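Local structure of ribokinase, putative (Burkholderia thailandensis, 3B1O) at the interface of chains A and B. The protein phosphorylates nucleosides such as inosine, as a nucleoside kinase of the PfkB (ribokinase-like) family. Sequence-based numbering; all coordinates share one arbitrary frame. Chains: chain A/B, Ribokinase, putative.

The interface of chains A and B. Residues chain A 35-37, 39, 114; chain B 114-116.
B:Thr115 is gripped by A:Leu35 and A:Phe37 through both its backbone polar groups: its N donates to A:Leu35 O at 2.7 Å, and its O accepts from A:Phe37 N at 2.8 Å. Both bonds are nearly straight, and in each the N-H meets the acceptor almost end-on to the carbonyl. Strand 34-38 of chain A and strand 113-118 of chain B of this PfkB-family kinase thus pair in parallel across the two chains. Two-fold symmetry repeats the pairing with the chains exchanged; this pair in the deposited assembly may be the functional dimer, which the structure alone does not show.

Alternation along the strands sorts the side chains onto two faces. On the apolar face A:Leu35 and B:Ile114 run next to each other with their branches directed alike, while A:Phe37 slants across B:Ile114. With chi1 of 60°, CG of A:Phe37 is tucked in between the two main-chain arms and the ring turns over the partner strand, B:Thr115 O and B:Ala116 CA lying against one face, toward the rim. The broad apolar ring can span two residues: CE2 comes 3.5 Å from B:Ala116 CB, and CE1 lies 3.7 Å from B:Ile114 CG2. The small methyl of B:Ala116 lets the ring come close; A:Val39 CG2 also touches it. Beta-branched B:Ile114 suits an extended strand and uses both branches: CG2 meets the ring, while the extended CG1 arm carries CD1 tip to tip with A:Ile114 CD1, 3.8 Å away.

The opposite face is polar. A:Ser36, which also belongs to the nucleoside site, and B:Thr115 bring small hydroxyl side chains here, suited to holding water beside the paired strands. One water links B:Thr115 OG1 to A:Leu35 O; with chi1 of -55°, OG1 stands beside its own backbone N, near the carbonyl that this N binds. A second water joins A:Ser36 OG with A:Phe37 O and B:Thr115 O.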
loop_
_atom_site.group_PDB
_atom_site.type_symbol
_atom_site.label_atom_id
_atom_site.label_comp_id
_atom_site.label_asym_id
_atom_site.label_seq_id
_atom_site.Cartn_x
_atom_site.Cartn_y
_atom_site.Cartn_z
ATOM N N LEU A 35 15.668 -2.562 4.075
ATOM C CA LEU A 35 14.781 -3.596 4.588
ATOM C C LEU A 35 13.884 -4.058 3.441
ATOM O O LEU A 35 13.071 -3.282 2.919
ATOM C CB LEU A 35 13.902 -3.047 5.722
ATOM C CG LEU A 35 13.324 -3.920 6.861
ATOM C CD1 LEU A 35 12.065 -3.328 7.407
ATOM C CD2 LEU A 35 13.087 -5.390 6.519
ATOM N N SER A 36 14.017 -5.320 3.063
ATOM C CA SER A 36 13.219 -5.869 1.980
ATOM C C SER A 36 12.472 -7.108 2.484
ATOM O O SER A 36 13.091 -8.039 2.994
ATOM C CB SER A 36 14.137 -6.214 0.801
ATOM O OG SER A 36 13.396 -6.411 -0.384
ATOM N N PHE A 37 11.146 -7.119 2.357
ATOM C CA PHE A 37 10.357 -8.258 2.839
ATOM C C PHE A 37 9.091 -8.567 2.029
ATOM O O PHE A 37 8.583 -7.719 1.283
ATOM C CB PHE A 37 10.023 -8.107 4.331
ATOM C CG PHE A 37 9.227 -6.872 4.664
ATOM C CD1 PHE A 37 9.875 -5.699 5.047
ATOM C CD2 PHE A 37 7.833 -6.887 4.628
ATOM C CE1 PHE A 37 9.149 -4.545 5.367
ATOM C CE2 PHE A 37 7.093 -5.747 4.954
ATOM C CZ PHE A 37 7.745 -4.567 5.324
ATOM N N VAL A 39 5.120 -9.432 1.728
ATOM C CA VAL A 39 3.860 -9.314 2.419
ATOM C C VAL A 39 2.851 -10.259 1.777
ATOM O O VAL A 39 2.186 -9.898 0.796
ATOM C CB VAL A 39 3.315 -7.869 2.448
ATOM C CG1 VAL A 39 1.947 -7.876 3.046
ATOM C CG2 VAL A 39 4.208 -6.967 3.273
ATOM N N ILE A 114 4.365 0.961 10.738
ATOM C CA ILE A 114 4.767 2.056 9.867
ATOM C C ILE A 114 3.661 2.260 8.823
ATOM O O ILE A 114 3.317 1.342 8.069
ATOM C CB ILE A 114 6.142 1.787 9.193
ATOM C CG1 ILE A 114 7.226 1.575 10.261
ATOM C CG2 ILE A 114 6.508 2.921 8.217
ATOM C CD1 ILE A 114 8.631 1.360 9.708
ATOM N N ILE B 114 12.682 0.923 2.590
ATOM C CA ILE B 114 11.882 -0.213 3.029
ATOM C C ILE B 114 11.046 -0.683 1.837
ATOM O O ILE B 114 10.256 0.093 1.281
ATOM C CB ILE B 114 10.936 0.133 4.210
ATOM C CG1 ILE B 114 11.727 0.632 5.433
ATOM C CG2 ILE B 114 10.074 -1.085 4.568
ATOM C CD1 ILE B 114 10.886 1.079 6.616
ATOM N N THR B 115 11.217 -1.946 1.460
ATOM C CA THR B 115 10.508 -2.539 0.313
ATOM C C THR B 115 9.628 -3.715 0.746
ATOM O O THR B 115 10.132 -4.725 1.229
ATOM C CB THR B 115 11.502 -3.044 -0.780
ATOM O OG1 THR B 115 12.374 -1.978 -1.187
ATOM C CG2 THR B 115 10.758 -3.587 -2.003
ATOM N N ALA B 116 8.318 -3.584 0.578
ATOM C CA ALA B 116 7.424 -4.711 0.820
ATOM C C ALA B 116 6.787 -5.114 -0.493
ATOM O O ALA B 116 6.195 -4.277 -1.175
ATOM C CB ALA B 116 6.362 -4.357 1.844
HETATM O O HOH W 1 14.268 -1.923 0.445
HETATM O O HOH W 2 10.382 -6.800 -1.183
#